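Local structure of purine nucleoside phosphorylase YlmD (Geobacillus stearothermophilus, 6T1B) at residues A[4-9]-A[14-19]; A[62-67]-A[72-77]; A[190-195]-A[205-210]. The protein catalyses the phosphorolysis of adenosine, inosine and S-methyl-5'-thioadenosine to the free base and the corresponding ribose 1-phosphate or 5-methylthioribose 1-phosphate, deaminates adenosine, and binds two zinc ions. All blocks are in the same frame, centred on the assembly; numbering follows the deposited sequence.

Contact 1. Residues A[4-9]-A[14-19]; sequences DIFQQE and LRCGAP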
loop_
_atom_site.group_PDB
_atom_site.type_symbol
_atom_site.label_atom_id
_atom_site.label_comp_id
_atom_site.label_asym_id
_atom_site.label_seq_id
_atom_site.Cartn_x
_atom_site.Cartn_y
_atom_site.Cartn_z
ATOM N N ASP A 4 -7.895 5.867 -14.749
ATOM C CA ASP A 4 -7.145 5.675 -13.517
ATOM C C ASP A 4 -5.941 4.775 -13.766
ATOM O O ASP A 4 -5.966 3.895 -14.629
ATOM C CB ASP A 4 -8.027 5.081 -12.423
ATOM C CG ASP A 4 -7.493 5.373 -11.030
ATOM O OD1 ASP A 4 -6.826 4.492 -10.456
ATOM O OD2 ASP A 4 -7.729 6.503 -10.540
ATOM N N ILE A 5 -4.871 5.017 -13.008
ATOM C CA ILE A 5 -3.688 4.189 -13.155
ATOM C C ILE A 5 -3.924 2.759 -12.683
ATOM O O ILE A 5 -3.158 1.863 -13.057
ATOM C CB ILE A 5 -2.459 4.803 -12.472
ATOM C CG1 ILE A 5 -2.761 5.132 -11.024
ATOM C CG2 ILE A 5 -2.034 6.072 -13.172
ATOM C CD1 ILE A 5 -1.560 4.984 -10.137
ATOM N N PHE A 6 -4.949 2.516 -11.845
ATOM C CA PHE A 6 -5.315 1.173 -11.411
ATOM C C PHE A 6 -6.564 0.743 -12.165
ATOM O O PHE A 6 -7.638 1.340 -12.005
ATOM C CB PHE A 6 -5.526 1.127 -9.901
ATOM C CG PHE A 6 -4.248 1.104 -9.143
ATOM C CD1 PHE A 6 -3.550 2.274 -8.903
ATOM C CD2 PHE A 6 -3.710 -0.100 -8.707
ATOM C CE1 PHE A 6 -2.338 2.248 -8.243
ATOM C CE2 PHE A 6 -2.514 -0.129 -8.036
ATOM C CZ PHE A 6 -1.833 1.042 -7.795
ATOM N N GLN A 7 -6.408 -0.266 -13.020
ATOM C CA GLN A 7 -7.421 -0.651 -13.989
ATOM C C GLN A 7 -7.932 -2.056 -13.701
ATOM O O GLN A 7 -7.151 -2.964 -13.380
ATOM C CB GLN A 7 -6.846 -0.623 -15.400
ATOM C CG GLN A 7 -6.170 0.674 -15.770
ATOM C CD GLN A 7 -5.486 0.605 -17.124
ATOM O OE1 GLN A 7 -4.329 1.002 -17.267
ATOM N NE2 GLN A 7 -6.201 0.101 -18.124
ATOM N N GLN A 8 -9.244 -2.227 -13.805
ATOM C CA GLN A 8 -9.887 -3.475 -13.428
ATOM C C GLN A 8 -9.444 -4.605 -14.347
ATOM O O GLN A 8 -9.467 -4.477 -15.574
ATOM C CB GLN A 8 -11.403 -3.298 -13.538
ATOM C CG GLN A 8 -12.219 -4.549 -13.259
ATOM C CD GLN A 8 -12.363 -4.820 -11.784
ATOM O OE1 GLN A 8 -12.876 -3.986 -11.037
ATOM N NE2 GLN A 8 -11.894 -5.980 -11.349
ATOM N N GLU A 9 -9.075 -5.729 -13.737
ATOM C CA GLU A 9 -8.756 -6.944 -14.468
ATOM C C GLU A 9 -9.988 -7.844 -14.548
ATOM O O GLU A 9 -11.078 -7.509 -14.066
ATOM C CB GLU A 9 -7.575 -7.639 -13.793
ATOM C CG GLU A 9 -6.269 -6.911 -14.002
ATOM C CD GLU A 9 -5.688 -7.124 -15.379
ATOM O OE1 GLU A 9 -5.896 -8.213 -15.950
ATOM O OE2 GLU A 9 -5.025 -6.197 -15.894
ATOM N N LEU A 14 -7.182 -4.963 -9.435
ATOM C CA LEU A 14 -6.855 -3.820 -10.272
ATOM C C LEU A 14 -5.353 -3.819 -10.523
ATOM O O LEU A 14 -4.565 -3.910 -9.579
ATOM C CB LEU A 14 -7.223 -2.504 -9.580
ATOM C CG LEU A 14 -8.633 -2.373 -8.996
ATOM C CD1 LEU A 14 -8.813 -1.002 -8.337
ATOM C CD2 LEU A 14 -9.698 -2.621 -10.025
ATOM N N ARG A 15 -4.963 -3.754 -11.783
ATOM C CA ARG A 15 -3.555 -3.745 -12.132
ATOM C C ARG A 15 -3.032 -2.318 -12.106
ATOM O O ARG A 15 -3.724 -1.379 -12.518
ATOM C CB ARG A 15 -3.387 -4.339 -13.530
ATOM C CG ARG A 15 -1.966 -4.379 -14.073
ATOM C CD ARG A 15 -1.967 -5.029 -15.478
ATOM N NE ARG A 15 -1.769 -6.482 -15.448
ATOM C CZ ARG A 15 -2.286 -7.349 -16.325
ATOM N NH1 ARG A 15 -3.071 -6.936 -17.314
ATOM N NH2 ARG A 15 -2.029 -8.644 -16.197
ATOM N N CYS A 16 -1.798 -2.149 -11.651
ATOM C CA CYS A 16 -1.172 -0.832 -11.704
ATOM C C CYS A 16 -0.666 -0.624 -13.124
ATOM O O CYS A 16 0.280 -1.297 -13.552
ATOM C CB CYS A 16 -0.026 -0.721 -10.709
ATOM S SG CYS A 16 0.817 0.882 -10.866
ATOM N N GLY A 17 -1.302 0.282 -13.864
ATOM C CA GLY A 17 -1.016 0.488 -15.267
ATOM C C GLY A 17 -0.041 1.604 -15.573
ATOM O O GLY A 17 0.156 1.915 -16.761
ATOM N N ALA A 18 0.563 2.220 -14.573
ATOM C CA ALA A 18 1.571 3.232 -14.837
ATOM C C ALA A 18 2.727 2.600 -15.613
ATOM O O ALA A 18 3.206 1.522 -15.228
ATOM C CB ALA A 18 2.056 3.819 -13.514
ATOM N N PRO A 19 3.207 3.233 -16.684
ATOM C CA PRO A 19 4.195 2.584 -17.574
ATOM C C PRO A 19 5.422 2.062 -16.845
ATOM O O PRO A 19 5.901 0.964 -17.169
ATOM C CB PRO A 19 4.569 3.701 -18.562
ATOM C CG PRO A 19 3.360 4.547 -18.620
ATOM C CD PRO A 19 2.739 4.518 -17.248
#
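Ile5 and Gly17 close the open end of a beta hairpin: Gly17 N donates to Ile5 O over 2.6 Å, and the donor stands nearly on the extension of the C=O bond. The turn into the strand is set just before, where Asp4 OD1 accepts from Phe6 N at 3.1 Å, an Asx turn. Phe6 then pairs with Cys16 as an antiparallel non-hydrogen-bonded pair. Its CG is anti to the carbonyl carbon (chi1 -77°), which brings one ring face under Cys16 CA, 4.2 Å from the ring centroid and 21° off the normal; this is a CH-pi contact. Cys16 SG approaches the same ring obliquely, and Cys16 CB meets Phe6 CE2 at 3.7 Å. Gln7 faces Arg15 in the hydrogen-bonded pair, with Gln7 N giving to Arg15 O at 2.9 Å and Arg15 N to Gln7 O at 2.8 Å. On the Phe6 side of the sheet again, Gln8 bends at chi2 and lays its amide against a methyl, OE1 to Leu14 CD2 3.6 Å. Glu9, bent at chi2, ends the segment with a salt bridge, OE2 to Arg15 NH1 2.5 Å. The oxygen lies over a guanidinium face and the two planes are 67° apart, not a coplanar, two-pronged pair; so short a spacing leaves the fine geometry doubtful. A glutamine at Glu9 would probably leave the Arg15 guanidinium without its negative mate in this contact and freer to turn. Strand 6-8 ends its sheet within the chain, while strand 13-16 continues pairing with strand 25-29 through Leu14 with Leu28 and Cys16 with Ala26. The Phe6 face packs onto the second sheet, with Tyr130 on strand 127-133 meeting the Phe6 ring and Ala175 on strand 173-176 touching Cys16.

Contact 2. Residues A[62-67]-A[72-77]; sequences RLAEWL and ERWVCC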
loop_
_atom_site.group_PDB
_atom_site.type_symbol
_atom_site.label_atom_id
_atom_site.label_comp_id
_atom_site.label_asym_id
_atom_site.label_seq_id
_atom_site.Cartn_x
_atom_site.Cartn_y
_atom_site.Cartn_z
ATOM N N ARG A 62 -6.398 -17.928 -4.019
ATOM C CA ARG A 62 -7.124 -17.544 -5.227
ATOM C C ARG A 62 -6.380 -16.439 -5.976
ATOM O O ARG A 62 -6.160 -16.540 -7.186
ATOM C CB ARG A 62 -8.538 -17.113 -4.857
ATOM C CG ARG A 62 -9.417 -16.761 -6.041
ATOM C CD ARG A 62 -9.821 -17.995 -6.787
ATOM N NE ARG A 62 -10.844 -18.727 -6.060
ATOM C CZ ARG A 62 -11.138 -20.004 -6.270
ATOM N NH1 ARG A 62 -12.102 -20.569 -5.565
ATOM N NH2 ARG A 62 -10.456 -20.718 -7.166
ATOM N N LEU A 63 -5.935 -15.407 -5.263
ATOM C CA LEU A 63 -5.118 -14.366 -5.899
ATOM C C LEU A 63 -3.844 -14.969 -6.491
ATOM O O LEU A 63 -3.443 -14.631 -7.611
ATOM C CB LEU A 63 -4.758 -13.259 -4.910
ATOM C CG LEU A 63 -3.819 -12.189 -5.493
ATOM C CD1 LEU A 63 -4.474 -11.476 -6.683
ATOM C CD2 LEU A 63 -3.370 -11.194 -4.435
ATOM N N ALA A 64 -3.186 -15.858 -5.744
ATOM C CA ALA A 64 -1.995 -16.514 -6.264
ATOM C C ALA A 64 -2.273 -17.202 -7.596
ATOM O O ALA A 64 -1.436 -17.175 -8.500
ATOM C CB ALA A 64 -1.420 -17.504 -5.244
ATOM N N GLU A 65 -3.450 -17.814 -7.735
ATOM C CA GLU A 65 -3.858 -18.440 -8.991
ATOM C C GLU A 65 -4.059 -17.388 -10.074
ATOM O O GLU A 65 -3.551 -17.537 -11.191
ATOM C CB GLU A 65 -5.136 -19.247 -8.717
ATOM C CG GLU A 65 -5.929 -19.742 -9.920
ATOM C CD GLU A 65 -7.348 -20.171 -9.521
ATOM O OE1 GLU A 65 -7.545 -20.569 -8.351
ATOM O OE2 GLU A 65 -8.273 -20.092 -10.360
ATOM N N TRP A 66 -4.757 -16.302 -9.755
ATOM C CA TRP A 66 -4.968 -15.255 -10.747
ATOM C C TRP A 66 -3.647 -14.669 -11.240
ATOM O O TRP A 66 -3.495 -14.375 -12.436
ATOM C CB TRP A 66 -5.809 -14.132 -10.150
ATOM C CG TRP A 66 -7.195 -14.479 -9.759
ATOM C CD1 TRP A 66 -7.939 -15.569 -10.159
ATOM C CD2 TRP A 66 -8.024 -13.717 -8.882
ATOM N NE1 TRP A 66 -9.178 -15.515 -9.567
ATOM C CE2 TRP A 66 -9.262 -14.393 -8.789
ATOM C CE3 TRP A 66 -7.851 -12.526 -8.180
ATOM C CZ2 TRP A 66 -10.308 -13.912 -7.994
ATOM C CZ3 TRP A 66 -8.888 -12.047 -7.396
ATOM C CH2 TRP A 66 -10.117 -12.750 -7.326
ATOM N N LEU A 67 -2.688 -14.499 -10.348
ATOM C CA LEU A 67 -1.419 -13.873 -10.682
ATOM C C LEU A 67 -0.378 -14.870 -11.182
ATOM O O LEU A 67 0.695 -14.447 -11.620
ATOM C CB LEU A 67 -0.844 -13.183 -9.459
ATOM C CG LEU A 67 -1.657 -12.061 -8.806
ATOM C CD1 LEU A 67 -0.898 -11.483 -7.636
ATOM C CD2 LEU A 67 -1.988 -10.977 -9.833
ATOM N N GLU A 72 3.471 -19.383 -1.587
ATOM C CA GLU A 72 4.744 -19.690 -0.939
ATOM C C GLU A 72 5.832 -18.659 -1.237
ATOM O O GLU A 72 6.885 -18.668 -0.583
ATOM C CB GLU A 72 5.230 -21.063 -1.409
ATOM C CG GLU A 72 4.387 -22.240 -0.928
ATOM C CD GLU A 72 3.022 -22.331 -1.599
ATOM O OE1 GLU A 72 2.877 -21.862 -2.747
ATOM O OE2 GLU A 72 2.082 -22.868 -0.974
ATOM N N ARG A 73 5.632 -17.803 -2.237
ATOM C CA ARG A 73 6.624 -16.808 -2.622
ATOM C C ARG A 73 6.288 -15.398 -2.148
ATOM O O ARG A 73 7.003 -14.450 -2.497
ATOM C CB ARG A 73 6.833 -16.833 -4.142
ATOM C CG ARG A 73 7.494 -18.116 -4.618
ATOM C CD ARG A 73 7.530 -18.216 -6.120
ATOM N NE ARG A 73 7.653 -19.607 -6.543
ATOM C CZ ARG A 73 7.589 -20.010 -7.806
ATOM N NH1 ARG A 73 7.405 -19.124 -8.778
ATOM N NH2 ARG A 73 7.708 -21.300 -8.093
ATOM N N TRP A 74 5.244 -15.235 -1.339
ATOM C CA TRP A 74 4.874 -13.916 -0.862
ATOM C C TRP A 74 5.643 -13.596 0.416
ATOM O O TRP A 74 6.014 -14.507 1.172
ATOM C CB TRP A 74 3.387 -13.825 -0.539
ATOM C CG TRP A 74 2.432 -14.117 -1.636
ATOM C CD1 TRP A 74 2.672 -14.649 -2.870
ATOM C CD2 TRP A 74 1.033 -13.875 -1.555
ATOM N NE1 TRP A 74 1.476 -14.758 -3.572
ATOM C CE2 TRP A 74 0.462 -14.295 -2.769
ATOM C CE3 TRP A 74 0.202 -13.333 -0.571
ATOM C CZ2 TRP A 74 -0.910 -14.192 -3.008
ATOM C CZ3 TRP A 74 -1.157 -13.269 -0.810
ATOM C CH2 TRP A 74 -1.687 -13.679 -2.016
ATOM N N VAL A 75 5.816 -12.296 0.697
ATOM C CA VAL A 75 6.368 -11.824 1.965
ATOM C C VAL A 75 5.449 -10.741 2.501
ATOM O O VAL A 75 5.141 -9.785 1.788
ATOM C CB VAL A 75 7.784 -11.257 1.809
ATOM C CG1 VAL A 75 8.318 -10.851 3.171
ATOM C CG2 VAL A 75 8.714 -12.255 1.153
ATOM N N CYS A 76 5.014 -10.904 3.750
ATOM C CA CYS A 76 4.118 -9.996 4.437
ATOM C C CYS A 76 4.822 -9.440 5.670
ATOM O O CYS A 76 5.807 -10.010 6.170
ATOM C CB CYS A 76 2.852 -10.747 4.867
ATOM S SG CYS A 76 1.891 -11.414 3.473
ATOM N N CYS A 77 4.264 -8.355 6.193
ATOM C CA CYS A 77 4.782 -7.734 7.405
ATOM C C CYS A 77 3.662 -7.417 8.382
ATOM O O CYS A 77 2.478 -7.464 8.054
ATOM C CB CYS A 77 5.613 -6.491 7.085
ATOM S SG CYS A 77 4.758 -5.151 6.251
#
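Trp74 points its indole at the flank of helix 53-67 and meets Leu63 and Ala64 with the far end of the six-membered ring. The two helix residues take different places around it. Ala64 sits at the ring edge: its backbone N lies near the indole plane, 3.9 Å from Trp74 CZ2, and Ala64 CB is 4.0 Å from that same carbon. Leu63 comes in obliquely, neither over the face nor in the plane, and a single methyl does the touching, Leu63 CD2 to Trp74 CH2 3.9 Å. With Leu63 CG anti to the backbone N (chi1 176°), its CD2 branch reaches outward from the helix to the indole, and the two side chains meet at a slant. The indole owes its reach to its second torsion: chi2 of 11° turns CD1 back to the CA side, so the benzo ring projects away from its own backbone. The nearest CA atoms, those of Ala64 and Trp74, are 9.1 Å apart, a gap that the indole bridges. Its rotation is further fixed by a hydrogen bond from Trp74 NE1 to Phe69 O, in the loop joining helix and strand. Leu265 on strand 264-269 touches both Leu63 and Trp74, continuing the apolar layer between helix and sheet. The helix itself is held here by Leu67 N bonding to Leu63 O at 2.8 Å. The Trp74 side chain is about 9 Å from the bound inosine, and Cys77, in the chain just after strand 74-75, touches the inosine directly. All three touching residues are buried, and their mutual contact is purely van der Waals. The chemistry therefore implies packing by shape: the one polar atom of the indole is spent on Phe69, leaving a hydrocarbon rim for the helix.

Contact 3. Residues A[190-195]-A[205-210]; sequences RVVDSL and LPWRET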
loop_
_atom_site.group_PDB
_atom_site.type_symbol
_atom_site.label_atom_id
_atom_site.label_comp_id
_atom_site.label_asym_id
_atom_site.label_seq_id
_atom_site.Cartn_x
_atom_site.Cartn_y
_atom_site.Cartn_z
ATOM N N ARG A 190 -4.800 17.181 16.300
ATOM C CA ARG A 190 -3.723 16.268 16.662
ATOM C C ARG A 190 -3.107 15.645 15.418
ATOM O O ARG A 190 -1.877 15.605 15.266
ATOM C CB ARG A 190 -4.277 15.188 17.592
ATOM C CG ARG A 190 -3.250 14.215 18.128
ATOM C CD ARG A 190 -3.101 13.006 17.223
ATOM N NE ARG A 190 -4.253 12.104 17.247
ATOM C CZ ARG A 190 -4.343 11.022 18.018
ATOM N NH1 ARG A 190 -5.415 10.245 17.959
ATOM N NH2 ARG A 190 -3.354 10.714 18.845
ATOM N N VAL A 191 -3.948 15.148 14.511
ATOM C CA VAL A 191 -3.429 14.490 13.320
ATOM C C VAL A 191 -2.695 15.490 12.434
ATOM O O VAL A 191 -1.546 15.262 12.040
ATOM C CB VAL A 191 -4.553 13.764 12.563
ATOM C CG1 VAL A 191 -4.035 13.251 11.222
ATOM C CG2 VAL A 191 -5.066 12.622 13.393
ATOM N N VAL A 192 -3.338 16.608 12.101
ATOM C CA VAL A 192 -2.679 17.528 11.180
ATOM C C VAL A 192 -1.404 18.085 11.806
ATOM O O VAL A 192 -0.389 18.263 11.119
ATOM C CB VAL A 192 -3.638 18.617 10.665
ATOM C CG1 VAL A 192 -4.784 17.967 9.870
ATOM C CG2 VAL A 192 -4.164 19.465 11.786
ATOM N N ASP A 193 -1.422 18.337 13.125
ATOM C CA ASP A 193 -0.229 18.844 13.795
ATOM C C ASP A 193 0.933 17.862 13.689
ATOM O O ASP A 193 2.095 18.277 13.588
ATOM C CB ASP A 193 -0.529 19.154 15.265
ATOM C CG ASP A 193 -1.377 20.392 15.439
ATOM O OD1 ASP A 193 -1.441 21.209 14.498
ATOM O OD2 ASP A 193 -1.974 20.558 16.523
ATOM N N SER A 194 0.647 16.560 13.734
ATOM C CA SER A 194 1.709 15.575 13.591
ATOM C C SER A 194 2.242 15.523 12.167
ATOM O O SER A 194 3.385 15.096 11.956
ATOM C CB SER A 194 1.199 14.188 13.993
ATOM O OG SER A 194 0.380 13.640 12.972
ATOM N N LEU A 195 1.436 15.925 11.187
ATOM C CA LEU A 195 1.866 15.916 9.802
ATOM C C LEU A 195 2.612 17.172 9.400
ATOM O O LEU A 195 3.477 17.099 8.511
ATOM C CB LEU A 195 0.666 15.736 8.864
ATOM C CG LEU A 195 -0.096 14.426 9.006
ATOM C CD1 LEU A 195 -1.367 14.438 8.180
ATOM C CD2 LEU A 195 0.773 13.241 8.586
ATOM N N LEU A 205 -0.686 22.764 2.052
ATOM C CA LEU A 205 -1.075 21.754 3.037
ATOM C C LEU A 205 -2.125 20.820 2.454
ATOM O O LEU A 205 -3.103 21.294 1.850
ATOM C CB LEU A 205 -1.632 22.432 4.276
ATOM C CG LEU A 205 -0.655 23.374 4.973
ATOM C CD1 LEU A 205 -1.336 23.998 6.189
ATOM C CD2 LEU A 205 0.610 22.652 5.364
ATOM N N PRO A 206 -1.960 19.526 2.634
ATOM C CA PRO A 206 -2.896 18.560 2.040
ATOM C C PRO A 206 -4.123 18.295 2.904
ATOM O O PRO A 206 -4.546 17.142 3.089
ATOM C CB PRO A 206 -2.037 17.295 1.899
ATOM C CG PRO A 206 -1.107 17.385 3.072
ATOM C CD PRO A 206 -0.789 18.855 3.228
ATOM N N TRP A 207 -4.687 19.365 3.448
ATOM C CA TRP A 207 -5.924 19.265 4.199
ATOM C C TRP A 207 -6.622 20.610 4.136
ATOM O O TRP A 207 -6.008 21.644 3.842
ATOM C CB TRP A 207 -5.683 18.872 5.663
ATOM C CG TRP A 207 -4.751 19.757 6.409
ATOM C CD1 TRP A 207 -5.022 20.981 6.959
ATOM C CD2 TRP A 207 -3.375 19.491 6.696
ATOM N NE1 TRP A 207 -3.898 21.484 7.573
ATOM C CE2 TRP A 207 -2.876 20.584 7.427
ATOM C CE3 TRP A 207 -2.523 18.424 6.414
ATOM C CZ2 TRP A 207 -1.562 20.642 7.863
ATOM C CZ3 TRP A 207 -1.215 18.486 6.847
ATOM C CH2 TRP A 207 -0.748 19.584 7.568
ATOM N N ARG A 208 -7.922 20.592 4.435
ATOM C CA ARG A 208 -8.778 21.769 4.455
ATOM C C ARG A 208 -9.617 21.731 5.726
ATOM O O ARG A 208 -10.172 20.685 6.063
ATOM C CB ARG A 208 -9.705 21.749 3.230
ATOM C CG ARG A 208 -10.683 22.902 3.157
ATOM C CD ARG A 208 -11.512 22.856 1.875
ATOM N NE ARG A 208 -10.679 22.950 0.676
ATOM C CZ ARG A 208 -11.113 23.352 -0.518
ATOM N NH1 ARG A 208 -12.378 23.712 -0.691
ATOM N NH2 ARG A 208 -10.275 23.403 -1.545
ATOM N N GLU A 209 -9.677 22.837 6.444
ATOM C CA GLU A 209 -10.481 22.901 7.662
ATOM C C GLU A 209 -11.936 23.098 7.266
ATOM O O GLU A 209 -12.311 24.169 6.784
ATOM C CB GLU A 209 -10.023 24.046 8.555
ATOM C CG GLU A 209 -10.520 23.911 9.980
ATOM C CD GLU A 209 -10.149 25.099 10.839
ATOM O OE1 GLU A 209 -9.740 26.138 10.274
ATOM O OE2 GLU A 209 -10.270 24.995 12.078
ATOM N N THR A 210 -12.766 22.073 7.477
ATOM C CA THR A 210 -14.146 22.135 7.017
ATOM C C THR A 210 -15.094 22.661 8.075
ATOM O O THR A 210 -16.185 23.125 7.743
ATOM C CB THR A 210 -14.598 20.742 6.599
ATOM O OG1 THR A 210 -14.286 19.814 7.647
ATOM C CG2 THR A 210 -13.880 20.308 5.337
#
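Val192 packs over one face of the Trp207 indole. Val192 CG1 stands 3.9 Å from the centroid of the five-membered ring and only 14° off its normal, the signature of a CH-pi contact over the face, and Val192 CB is centred over the bicycle 3.8 Å above its plane. Leu195, one helical turn on, adds its CB at 3.9 Å from Trp207 CZ3, approaching obliquely near the CZ3 corner of the benzo ring. Trp207 CG falls between the backbone N and the carbonyl carbon (chi1 55°), which places the indole between the helix and the side chain of Leu205. Leu205 CB lies against the opposite face, displaced toward the rim, so the two residues flank the ring unequally. In the next shell, Val191 O holds the helical turn, accepting from Leu195 N at 3.2 Å and from Ser194 OG at 2.7 Å. Tyr215 meets the Trp207 ring with its plane at about 80° and also touches Val192, while Leu199 in the intervening loop touches the indole as well. Strand 207-211 borders a three-stranded antiparallel sheet, paired to strand 214-217 through Arg208 and Ala216. Helix 189-195 thus lies between that small sheet, where Leu217 receives Val191 and Leu195, and helix 146-150, touched by Ser194 and Leu195.

Overall arrangement
Three local closures follow one another along the chain without nesting or crossing. Contact 1 closes the N-terminal hairpin, whose strand 6-8 is outermost at one end of a six-stranded mixed sheet. Contact 2 comes next, tying helix 53-67 to the strand that follows it, 74-75, the outermost strand at the other end of that same sheet; the nearest atoms of the two contacts are about 7 Å apart. Contact 3 closes a longer loop, bringing helix 189-195 against strand 207-211 of a separate three-stranded sheet. It lies on the other side of the chain's centre from contact 2, about 36 Å between centres, and about 17 Å from contact 1 at the nearest atoms.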